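Local structure of cellulose-binding protein (Saccharophagus degradans, 2X32) at residues 121-126 and 131-136; 47-52 and 172-177; 56-61 and 65-70. The protein binds a long polyisoprenoid diphosphate, octaprenyl diphosphate, in the hydrophobic tunnel of its YceI-like domain and is implicated in plant cell wall breakdown. All coordinates share one frame; numbering follows the deposited sequence. Where two conformers were deposited one is given.

How the contacts relate
Contacts 1 and 2 include neighbouring strands, 130-142 and 167-177, of one curled antiparallel sheet and touch directly: Val133 N lies 2.8 Å from Leu174 O, a probable hydrogen bond. Contact 2 is the buried one, its centre about 8 Å from the centre of the chain, where two strands face each other beside the isoprenoid; its chemistry is aliphatic with a single tyrosine hydrogen bond. Contacts 1 and 3 are only partly buried. Contact 1, a hairpin, puts aliphatic residues toward the lipid and amides and a methionine on the outer face. Contact 3, its centre about 29 Å from that of contact 1, follows strand 46-52 in sequence; there a helix packs on a short strand and loop through a thioether and two bridging waters.

Contact 1. Residues 121-126 and 131-136; sequences LNVQRL and IMVQNQ. With IMD (imidazole), chain D.
Asn122 and Gln134 face each other as a hydrogen-bonded pair in the antiparallel hairpin of strands 115-125 and 130-142, part of the YceI-like barrel. Their backbones exchange two bonds, Asn122 N to Gln134 O at 2.8 Å being one, and Gln124 with Met132 repeats the pattern.

Apolar contacts cover the inner face. Leu121 CD1 rests 4.0 Å from Val133 CG1, and beta-branched Val123 packs beside Val133; all three touch the bound isoprenoid, which suits aliphatic side chains. Ile131 CG2 lies over one face of the Arg125 guanidinium, whose NE bonds to Leu94 O.

The outer face carries amides. Asn122 ND2 gives a bent bond of 139° to Gln136 OE1 and another to Asp99, while water 1 joins Asn122 OD1, Met132 O and Gln134 NE2. Asn135 instead points away from strand 121-125, toward strand 167-177: its OD1 accepts from Phe172 N and its ND2 bonds to Ser137 O and Asp171 OD1, so a leucine here would probably leave all three without their mate. Gln124 NE2 bonds to Gly97 O, and on Met132 a chi3 of 55° bends the thioether and brings CE to 3.2 Å from Gln124 OE1.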
loop_
_atom_site.group_PDB
_atom_site.type_symbol
_atom_site.label_atom_id
_atom_site.label_comp_id
_atom_site.label_asym_id
_atom_site.label_seq_id
_atom_site.Cartn_x
_atom_site.Cartn_y
_atom_site.Cartn_z
ATOM N N LEU A 121 1.747 7.521 10.472
ATOM C CA LEU A 121 0.362 7.419 10.009
ATOM C C LEU A 121 -0.497 8.422 10.731
ATOM O O LEU A 121 -0.240 8.787 11.886
ATOM C CB LEU A 121 -0.213 6.029 10.218
ATOM C CG LEU A 121 0.624 4.903 9.589
ATOM C CD1 LEU A 121 -0.056 3.509 9.880
ATOM C CD2 LEU A 121 0.857 5.070 8.085
ATOM N N ASN A 122 -1.504 8.917 9.997
ATOM C CA ASN A 122 -2.544 9.730 10.538
ATOM C C ASN A 122 -3.758 8.833 10.756
ATOM O O ASN A 122 -4.184 8.129 9.835
ATOM C CB ASN A 122 -2.902 10.883 9.599
ATOM C CG ASN A 122 -3.854 11.843 10.237
ATOM O OD1 ASN A 122 -5.084 11.579 10.304
ATOM N ND2 ASN A 122 -3.318 12.980 10.770
ATOM N N VAL A 123 -4.248 8.804 11.991
ATOM C CA VAL A 123 -5.425 8.051 12.340
ATOM C C VAL A 123 -6.483 9.017 12.843
ATOM O O VAL A 123 -6.238 9.759 13.799
ATOM C CB VAL A 123 -5.129 7.015 13.427
ATOM C CG1 VAL A 123 -6.455 6.213 13.815
ATOM C CG2 VAL A 123 -3.977 6.078 12.997
ATOM N N GLN A 124 -7.634 9.019 12.210
ATOM C CA GLN A 124 -8.718 9.916 12.607
ATOM C C GLN A 124 -9.981 9.116 12.838
ATOM O O GLN A 124 -10.349 8.251 12.006
ATOM C CB GLN A 124 -8.956 10.982 11.550
ATOM C CG GLN A 124 -9.991 12.027 12.014
ATOM C CD GLN A 124 -10.281 13.114 10.966
ATOM O OE1 GLN A 124 -10.196 12.898 9.751
ATOM N NE2 GLN A 124 -10.673 14.253 11.466
ATOM N N ARG A 125 -10.658 9.389 13.956
ATOM C CA ARG A 125 -11.943 8.758 14.220
ATOM C C ARG A 125 -13.056 9.499 13.480
ATOM O O ARG A 125 -13.193 10.723 13.584
ATOM C CB ARG A 125 -12.283 8.702 15.714
ATOM C CG ARG A 125 -13.629 8.057 15.941
ATOM C CD ARG A 125 -13.993 7.891 17.392
ATOM N NE ARG A 125 -13.162 6.852 18.021
ATOM C CZ ARG A 125 -13.314 5.549 17.831
ATOM N NH1 ARG A 125 -14.287 5.047 17.062
ATOM N NH2 ARG A 125 -12.455 4.707 18.398
ATOM N N LEU A 126 -13.857 8.764 12.719
ATOM C CA LEU A 126 -14.963 9.338 12.012
ATOM C C LEU A 126 -16.311 9.154 12.650
ATOM O O LEU A 126 -17.229 9.957 12.436
ATOM C CB LEU A 126 -14.993 8.781 10.584
ATOM C CG LEU A 126 -13.757 8.964 9.732
ATOM C CD1 LEU A 126 -14.026 8.408 8.341
ATOM C CD2 LEU A 126 -13.347 10.408 9.620
ATOM N N ILE A 131 -12.829 4.382 11.543
ATOM C CA ILE A 131 -11.627 5.168 11.567
ATOM C C ILE A 131 -11.031 5.240 10.164
ATOM O O ILE A 131 -11.288 4.382 9.309
ATOM C CB ILE A 131 -10.602 4.605 12.598
ATOM C CG1 ILE A 131 -10.083 3.270 12.106
ATOM C CG2 ILE A 131 -11.175 4.575 14.038
ATOM C CD1 ILE A 131 -8.996 2.663 13.005
ATOM N N MET A 132 -10.268 6.297 9.929
ATOM C CA MET A 132 -9.572 6.562 8.679
ATOM C C MET A 132 -8.060 6.624 8.952
ATOM O O MET A 132 -7.612 7.390 9.848
ATOM C CB MET A 132 -10.079 7.863 8.047
ATOM C CG MET A 132 -9.401 8.187 6.725
ATOM S SD MET A 132 -9.993 9.749 6.003
ATOM C CE MET A 132 -9.711 10.921 7.313
ATOM N N VAL A 133 -7.303 5.849 8.183
ATOM C CA VAL A 133 -5.856 5.760 8.337
ATOM C C VAL A 133 -5.177 6.096 7.037
ATOM O O VAL A 133 -5.486 5.538 5.994
ATOM C CB VAL A 133 -5.403 4.343 8.802
ATOM C CG1 VAL A 133 -3.908 4.306 9.110
ATOM C CG2 VAL A 133 -6.217 3.915 10.043
ATOM N N GLN A 134 -4.232 7.013 7.112
ATOM C CA GLN A 134 -3.531 7.399 5.894
ATOM C C GLN A 134 -2.080 7.749 6.178
ATOM O O GLN A 134 -1.698 8.025 7.317
ATOM C CB GLN A 134 -4.330 8.515 5.208
ATOM C CG GLN A 134 -4.393 9.831 6.033
ATOM C CD GLN A 134 -5.307 10.830 5.433
ATOM O OE1 GLN A 134 -5.214 11.142 4.232
ATOM N NE2 GLN A 134 -6.236 11.330 6.248
ATOM N N ASN A 135 -1.257 7.695 5.153
ATOM C CA ASN A 135 0.134 8.129 5.332
ATOM C C ASN A 135 0.161 9.618 5.614
ATOM O O ASN A 135 -0.427 10.443 4.866
ATOM C CB ASN A 135 1.018 7.780 4.129
ATOM C CG ASN A 135 0.464 8.299 2.797
ATOM O OD1 ASN A 135 -0.653 7.919 2.395
ATOM N ND2 ASN A 135 1.261 9.088 2.076
ATOM N N GLN A 136 0.848 9.991 6.686
ATOM C CA GLN A 136 0.890 11.390 7.078
ATOM C C GLN A 136 1.713 12.187 6.151
ATOM O O GLN A 136 1.458 13.374 5.964
ATOM C CB GLN A 136 1.417 11.511 8.506
ATOM C CG GLN A 136 1.656 12.986 8.950
ATOM C CD GLN A 136 0.413 13.848 9.028
ATOM O OE1 GLN A 136 -0.709 13.341 9.074
ATOM N NE2 GLN A 136 0.601 15.168 9.017
HETATM N N1 IMD D . -3.274 10.703 0.157
HETATM C C2 IMD D . -4.196 11.042 1.106
HETATM N N3 IMD D . -3.591 10.937 2.323
HETATM C C4 IMD D . -2.302 10.536 2.183
HETATM C C5 IMD D . -2.111 10.382 0.810
HETATM O O HOH W 1 -6.626 9.866 8.764
#

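Contact 2. Residues 47-52 and 172-177; sequences AQLVID and FVLFYE. With OTP ((2E,6E,10E,14E,18E,22E,26E)-3,7,11,15,19,23,27,31-octamethyldotriaconta-2,6,10,14,18,22,26,30-octaenyl trihydrogen diphosphate), chain C.
Residues 47-49 meet Leu174 and Tyr176 beside the octaprenyl chain, beginning with Ala47, whose CB comes to 3.7 Å from ligand C5, a small methyl that lets the lipid run close to the strand. Gln48 gives only its backbone to Tyr176: the phenol OH donates to Gln48 O over 3.0 Å, from above the carbonyl plane rather than along a lone pair, the carbonyl oxygen itself lying at the edge of the ring. The Gln48 side chain starts away from strand 172-177, as suits an amide on the outside.

Leu49 reaches inward. With CG anti to the backbone N (chi1 172°), its branched end meets Leu174, CD1 lying 3.9 Å from Leu174 CD2. The two strands are not paired here; their axes come no nearer than 10.4 Å and run at 125°, so they meet by side chains across the interior of the curled YceI-like barrel, alongside the isoprenoid. Leu174 also turns CD1 to the ligand, 3.5 Å from C9, and Tyr176 OH is 3.7 Å from C6, making the phenol both a polar tie and part of the pocket wall.

Farther along, Ile51 CD1 comes to 3.7 Å from C19, while Phe172, on the other strand, lays CZ at 3.7 Å from C12.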
loop_
_atom_site.group_PDB
_atom_site.type_symbol
_atom_site.label_atom_id
_atom_site.label_comp_id
_atom_site.label_asym_id
_atom_site.label_seq_id
_atom_site.Cartn_x
_atom_site.Cartn_y
_atom_site.Cartn_z
ATOM N N ALA A 47 -2.689 -4.934 12.940
ATOM C CA ALA A 47 -3.344 -4.435 11.755
ATOM C C ALA A 47 -2.725 -5.042 10.521
ATOM O O ALA A 47 -1.500 -5.196 10.441
ATOM C CB ALA A 47 -3.220 -2.910 11.666
ATOM N N GLN A 48 -3.559 -5.390 9.541
ATOM C CA GLN A 48 -3.053 -5.877 8.297
ATOM C C GLN A 48 -3.729 -5.164 7.130
ATOM O O GLN A 48 -4.902 -4.795 7.193
ATOM C CB GLN A 48 -3.200 -7.401 8.253
ATOM C CG GLN A 48 -2.506 -8.099 7.133
ATOM C CD GLN A 48 -2.367 -9.580 7.416
ATOM O OE1 GLN A 48 -1.419 -10.028 8.076
ATOM N NE2 GLN A 48 -3.309 -10.355 6.900
ATOM N N LEU A 49 -2.956 -4.980 6.075
ATOM C CA LEU A 49 -3.470 -4.506 4.801
ATOM C C LEU A 49 -2.914 -5.549 3.799
ATOM O O LEU A 49 -1.711 -5.752 3.701
ATOM C CB LEU A 49 -2.952 -3.127 4.419
ATOM C CG LEU A 49 -3.327 -2.686 3.001
ATOM C CD1 LEU A 49 -4.871 -2.455 2.918
ATOM C CD2 LEU A 49 -2.609 -1.390 2.635
ATOM N N VAL A 50 -3.788 -6.193 3.032
ATOM C CA VAL A 50 -3.388 -7.125 2.001
ATOM C C VAL A 50 -3.737 -6.454 0.643
ATOM O O VAL A 50 -4.893 -6.084 0.365
ATOM C CB VAL A 50 -4.107 -8.449 2.122
ATOM C CG1 VAL A 50 -3.688 -9.431 0.984
ATOM C CG2 VAL A 50 -3.917 -9.061 3.514
ATOM N N ILE A 51 -2.711 -6.322 -0.187
ATOM C CA ILE A 51 -2.821 -5.660 -1.450
ATOM C C ILE A 51 -2.813 -6.736 -2.551
ATOM O O ILE A 51 -1.849 -7.471 -2.698
ATOM C CB ILE A 51 -1.621 -4.710 -1.682
ATOM C CG1 ILE A 51 -1.591 -3.641 -0.598
ATOM C CG2 ILE A 51 -1.748 -4.030 -3.081
ATOM C CD1 ILE A 51 -0.250 -3.224 -0.218
ATOM N N ASP A 52 -3.902 -6.828 -3.324
ATOM C CA ASP A 52 -3.999 -7.804 -4.387
ATOM C C ASP A 52 -3.237 -7.332 -5.619
ATOM O O ASP A 52 -3.657 -6.421 -6.325
ATOM C CB ASP A 52 -5.470 -8.021 -4.707
ATOM C CG ASP A 52 -5.722 -8.914 -5.910
ATOM O OD1 ASP A 52 -4.752 -9.467 -6.474
ATOM O OD2 ASP A 52 -6.931 -9.007 -6.310
ATOM N N PHE A 172 -2.170 6.235 0.473
ATOM C CA PHE A 172 -3.335 5.409 0.769
ATOM C C PHE A 172 -4.267 6.112 1.702
ATOM O O PHE A 172 -3.843 6.927 2.536
ATOM C CB PHE A 172 -2.952 4.021 1.299
ATOM C CG PHE A 172 -1.986 4.025 2.482
ATOM C CD1 PHE A 172 -2.438 4.220 3.799
ATOM C CD2 PHE A 172 -0.626 3.874 2.284
ATOM C CE1 PHE A 172 -1.553 4.255 4.845
ATOM C CE2 PHE A 172 0.237 3.923 3.357
ATOM C CZ PHE A 172 -0.247 4.086 4.617
ATOM N N VAL A 173 -5.539 5.812 1.585
ATOM C CA VAL A 173 -6.579 6.185 2.575
ATOM C C VAL A 173 -7.346 4.896 2.850
ATOM O O VAL A 173 -7.994 4.327 1.956
ATOM C CB VAL A 173 -7.494 7.277 2.076
ATOM C CG1 VAL A 173 -8.569 7.586 3.149
ATOM C CG2 VAL A 173 -6.664 8.555 1.697
ATOM N N LEU A 174 -7.268 4.427 4.091
ATOM C CA LEU A 174 -7.862 3.160 4.510
ATOM C C LEU A 174 -8.972 3.449 5.505
ATOM O O LEU A 174 -8.773 4.272 6.427
ATOM C CB LEU A 174 -6.820 2.283 5.165
ATOM C CG LEU A 174 -5.584 2.027 4.315
ATOM C CD1 LEU A 174 -4.571 1.248 5.114
ATOM C CD2 LEU A 174 -5.825 1.344 2.957
ATOM N N PHE A 175 -10.112 2.800 5.342
ATOM C CA PHE A 175 -11.199 2.944 6.297
ATOM C C PHE A 175 -11.407 1.639 6.981
ATOM O O PHE A 175 -11.526 0.596 6.313
ATOM C CB PHE A 175 -12.461 3.354 5.539
ATOM C CG PHE A 175 -12.368 4.719 4.925
ATOM C CD1 PHE A 175 -12.727 5.866 5.646
ATOM C CD2 PHE A 175 -11.903 4.893 3.631
ATOM C CE1 PHE A 175 -12.598 7.136 5.088
ATOM C CE2 PHE A 175 -11.790 6.175 3.082
ATOM C CZ PHE A 175 -12.116 7.268 3.800
ATOM N N TYR A 176 -11.358 1.650 8.312
ATOM C CA TYR A 176 -11.562 0.449 9.109
ATOM C C TYR A 176 -12.801 0.641 9.975
ATOM O O TYR A 176 -13.043 1.729 10.513
ATOM C CB TYR A 176 -10.316 0.147 9.992
ATOM C CG TYR A 176 -9.122 -0.390 9.288
ATOM C CD1 TYR A 176 -8.954 -1.727 9.064
ATOM C CD2 TYR A 176 -8.125 0.453 8.816
ATOM C CE1 TYR A 176 -7.823 -2.250 8.438
ATOM C CE2 TYR A 176 -7.021 -0.047 8.169
ATOM C CZ TYR A 176 -6.874 -1.400 7.962
ATOM O OH TYR A 176 -5.775 -1.935 7.326
ATOM N N GLU A 177 -13.593 -0.417 10.137
ATOM C CA GLU A 177 -14.871 -0.366 10.803
ATOM C C GLU A 177 -14.993 -1.500 11.794
ATOM O O GLU A 177 -14.731 -2.618 11.426
ATOM C CB GLU A 177 -15.933 -0.627 9.747
ATOM C CG GLU A 177 -16.245 0.519 9.002
ATOM C CD GLU A 177 -17.484 1.265 9.524
ATOM O OE1 GLU A 177 -17.966 1.038 10.659
ATOM O OE2 GLU A 177 -17.901 2.119 8.803
HETATM O O7 OTP C . 6.130 5.168 -22.624
HETATM P P2 OTP C . 5.402 3.943 -23.112
HETATM O O5 OTP C . 6.054 3.317 -24.332
HETATM O O6 OTP C . 3.909 4.104 -23.215
HETATM O O4 OTP C . 5.686 2.831 -21.927
HETATM P P1 OTP C . 4.609 2.217 -20.890
HETATM O O2 OTP C . 4.430 3.285 -19.827
HETATM O O3 OTP C . 3.444 1.494 -21.533
HETATM O O1 OTP C . 5.371 1.079 -20.028
HETATM C C40 OTP C . 6.378 1.521 -19.095
HETATM C C39 OTP C . 5.999 1.119 -17.663
HETATM C C37 OTP C . 6.063 1.945 -16.637
HETATM C C38 OTP C . 6.464 3.426 -16.667
HETATM C C36 OTP C . 5.717 1.430 -15.243
HETATM C C35 OTP C . 6.898 1.256 -14.326
HETATM C C34 OTP C . 6.443 0.831 -12.916
HETATM C C32 OTP C . 7.028 1.192 -11.767
HETATM C C33 OTP C . 8.162 2.159 -11.717
HETATM C C31 OTP C . 6.371 0.716 -10.463
HETATM C C30 OTP C . 7.216 -0.064 -9.488
HETATM C C29 OTP C . 6.461 -0.372 -8.199
HETATM C C27 OTP C . 7.014 -0.391 -6.990
HETATM C C28 OTP C . 8.506 -0.225 -6.710
HETATM C C26 OTP C . 6.168 -0.546 -5.746
HETATM C C25 OTP C . 4.668 -0.598 -5.942
HETATM C C24 OTP C . 3.849 -0.327 -4.668
HETATM C C22 OTP C . 3.265 -1.243 -3.899
HETATM C C23 OTP C . 3.170 -2.717 -4.203
HETATM C C21 OTP C . 2.575 -0.773 -2.651
HETATM C C20 OTP C . 3.303 -1.199 -1.349
HETATM C C19 OTP C . 2.579 -0.775 -0.070
HETATM C C17 OTP C . 2.924 0.228 0.736
HETATM C C18 OTP C . 4.179 1.025 0.663
HETATM C C16 OTP C . 1.971 0.617 1.856
HETATM C C15 OTP C . 2.587 0.486 3.219
HETATM C C14 OTP C . 1.543 0.527 4.307
HETATM C C12 OTP C . 1.716 1.087 5.529
HETATM C C13 OTP C . 3.005 1.812 5.914
HETATM C C11 OTP C . 0.658 1.051 6.583
HETATM C C10 OTP C . -0.678 0.548 6.205
HETATM C C9 OTP C . -1.798 0.770 7.224
HETATM C C7 OTP C . -2.344 -0.154 8.031
HETATM C C8 OTP C . -2.053 -1.641 8.010
HETATM C C6 OTP C . -3.384 0.307 9.025
HETATM C C5 OTP C . -2.842 0.548 10.422
HETATM C C4 OTP C . -3.915 0.910 11.407
HETATM C C2 OTP C . -3.737 1.794 12.394
HETATM C C3 OTP C . -2.509 2.562 12.740
HETATM C C1 OTP C . -4.890 2.038 13.326
#

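Contact 3. Residues 56-61 and 65-70; sequences VNTGID and GRMRDY
Met67 carries the apolar part of this contact, touching Val56 and Thr58 where helix 61-72 packs back on the short strand 56-57 and the loop that leads into the helix, a strand-loop-helix connection of the YceI-like domain. In the conformer given here, the Met67 sulphur lies 3.4 Å from Thr58 CG2 and also touches Val56 CG2. The Val56 and Met67 side chains meet at about a right angle, and the bend at chi3 of Met67 (74°) carries CE on to Val56 CG2 as well. A flexible thioether suits this place, since it can follow the shape of two branched neighbours, and the Met67 side chain also comes within about 4 Å of the bound isoprenoid. Val56 divides its branches: CG2 serves the methionine, whereas CG1 rests 3.8 Å from Arg68 CG, the aliphatic stem of the arginine.

Hydrogen bonds set the loop and the helix start. Asn57 OD1 accepts from Gly59 N in an Asx turn, which curls the chain where Gly59 adopts a positive phi (80°), a conformation that glycine takes easily. Ile60 is the N-cap residue, and in the first turn Gly65 N donates to Asp61 O at 3.1 Å. The lack of a side chain on Gly65 leaves room for the Arg68 guanidinium: Gly65 CA lies over one face, toward its rim, and a CB would crowd NH2.

Water-mediated bonds finish the arrangement in the plane of that guanidinium, at its edge. Water 2 accepts from Arg68 NH1 and donates to Val56 O, while water 3 accepts from Arg68 NH2 at 2.9 Å and donates to Asp61 O at 2.7 Å.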
loop_
_atom_site.group_PDB
_atom_site.type_symbol
_atom_site.label_atom_id
_atom_site.label_comp_id
_atom_site.label_asym_id
_atom_site.label_seq_id
_atom_site.Cartn_x
_atom_site.Cartn_y
_atom_site.Cartn_z
ATOM N N VAL A 56 -3.713 -4.542 -9.991
ATOM C CA VAL A 56 -3.005 -3.357 -10.511
ATOM C C VAL A 56 -3.775 -2.817 -11.692
ATOM O O VAL A 56 -4.248 -3.504 -12.583
ATOM C CB VAL A 56 -1.516 -3.651 -10.860
ATOM C CG1 VAL A 56 -1.398 -4.626 -12.050
ATOM C CG2 VAL A 56 -0.653 -2.338 -11.007
ATOM N N ASN A 57 -3.895 -1.501 -11.679
ATOM C CA ASN A 57 -4.678 -0.783 -12.690
ATOM C C ASN A 57 -3.897 0.454 -13.074
ATOM O O ASN A 57 -3.843 1.432 -12.335
ATOM C CB ASN A 57 -6.067 -0.457 -12.120
ATOM C CG ASN A 57 -6.971 0.134 -13.142
ATOM O OD1 ASN A 57 -6.483 0.717 -14.140
ATOM N ND2 ASN A 57 -8.275 0.048 -12.929
ATOM N N THR A 58 -3.275 0.406 -14.259
ATOM C CA THR A 58 -2.508 1.476 -14.820
ATOM C C THR A 58 -3.266 2.182 -15.944
ATOM O O THR A 58 -2.712 3.094 -16.587
ATOM C CB THR A 58 -1.147 0.976 -15.379
ATOM O OG1 THR A 58 -1.345 0.308 -16.636
ATOM C CG2 THR A 58 -0.420 0.078 -14.333
ATOM N N GLY A 59 -4.507 1.771 -16.193
ATOM C CA GLY A 59 -5.333 2.307 -17.270
ATOM C C GLY A 59 -5.056 1.749 -18.648
ATOM O O GLY A 59 -5.765 2.111 -19.600
ATOM N N ILE A 60 -4.067 0.868 -18.793
ATOM C CA ILE A 60 -3.664 0.270 -20.097
ATOM C C ILE A 60 -3.521 -1.238 -19.858
ATOM O O ILE A 60 -2.697 -1.686 -19.062
ATOM C CB ILE A 60 -2.314 0.829 -20.597
ATOM C CG1 ILE A 60 -2.389 2.366 -20.658
ATOM C CG2 ILE A 60 -1.875 0.172 -21.937
ATOM C CD1 ILE A 60 -1.089 3.090 -21.105
ATOM N N ASP A 61 -4.352 -2.024 -20.537
ATOM C CA ASP A 61 -4.418 -3.461 -20.247
ATOM C C ASP A 61 -3.092 -4.180 -20.510
ATOM O O ASP A 61 -2.657 -5.007 -19.702
ATOM C CB ASP A 61 -5.558 -4.102 -21.047
ATOM C CG ASP A 61 -6.888 -3.575 -20.644
ATOM O OD1 ASP A 61 -7.296 -3.806 -19.490
ATOM O OD2 ASP A 61 -7.532 -2.894 -21.467
ATOM N N GLY A 65 -0.713 -6.163 -17.651
ATOM C CA GLY A 65 -0.242 -7.520 -17.779
ATOM C C GLY A 65 1.265 -7.615 -17.580
ATOM O O GLY A 65 1.751 -8.530 -16.910
ATOM N N ARG A 66 1.984 -6.659 -18.164
ATOM C CA ARG A 66 3.444 -6.625 -18.011
ATOM C C ARG A 66 3.781 -6.397 -16.533
ATOM O O ARG A 66 4.717 -6.995 -16.008
ATOM C CB ARG A 66 4.061 -5.548 -18.890
ATOM C CG ARG A 66 3.982 -5.880 -20.379
ATOM C CD ARG A 66 4.324 -4.676 -21.183
ATOM N NE ARG A 66 4.413 -5.006 -22.619
ATOM C CZ ARG A 66 4.864 -4.167 -23.554
ATOM N NH1 ARG A 66 5.297 -2.941 -23.230
ATOM N NH2 ARG A 66 4.909 -4.572 -24.826
ATOM N N MET A 67 3.030 -5.532 -15.840
ATOM C CA MET A 67 3.314 -5.347 -14.432
ATOM C C MET A 67 3.022 -6.618 -13.622
ATOM O O MET A 67 3.813 -7.002 -12.760
ATOM C CB MET A 67 2.570 -4.148 -13.871
ATOM C CG MET A 67 3.098 -2.804 -14.346
ATOM S SD MET A 67 2.317 -1.581 -13.301
ATOM C CE MET A 67 3.235 -1.832 -11.788
ATOM N N ARG A 68 1.936 -7.321 -13.899
ATOM C CA ARG A 68 1.681 -8.568 -13.193
ATOM C C ARG A 68 2.719 -9.634 -13.469
ATOM O O ARG A 68 3.195 -10.305 -12.567
ATOM C CB ARG A 68 0.286 -9.102 -13.525
ATOM C CG ARG A 68 -0.896 -8.243 -13.123
ATOM C CD ARG A 68 -2.245 -8.865 -13.487
ATOM N NE ARG A 68 -2.265 -9.316 -14.926
ATOM C CZ ARG A 68 -2.837 -8.677 -15.941
ATOM N NH1 ARG A 68 -3.487 -7.545 -15.763
ATOM N NH2 ARG A 68 -2.769 -9.180 -17.191
ATOM N N ASP A 69 3.064 -9.811 -14.737
ATOM C CA ASP A 69 3.907 -10.906 -15.173
ATOM C C ASP A 69 5.386 -10.700 -14.894
ATOM O O ASP A 69 6.066 -11.644 -14.465
ATOM C CB ASP A 69 3.692 -11.147 -16.667
ATOM C CG ASP A 69 2.266 -11.639 -16.990
ATOM O OD1 ASP A 69 1.536 -12.076 -16.061
ATOM O OD2 ASP A 69 1.901 -11.541 -18.174
ATOM N N TYR A 70 5.857 -9.493 -15.108
ATOM C CA TYR A 70 7.299 -9.251 -15.099
ATOM C C TYR A 70 7.778 -8.369 -13.997
ATOM O O TYR A 70 8.969 -8.414 -13.682
ATOM C CB TYR A 70 7.751 -8.664 -16.426
ATOM C CG TYR A 70 7.304 -9.498 -17.578
ATOM C CD1 TYR A 70 7.626 -10.856 -17.672
ATOM C CD2 TYR A 70 6.549 -8.929 -18.547
ATOM C CE1 TYR A 70 7.182 -11.617 -18.768
ATOM C CE2 TYR A 70 6.102 -9.652 -19.603
ATOM C CZ TYR A 70 6.393 -10.978 -19.712
ATOM O OH TYR A 70 5.922 -11.611 -20.872
HETATM O O HOH W 2 -4.637 -6.051 -13.497
HETATM O O HOH W 3 -3.917 -7.290 -19.006
#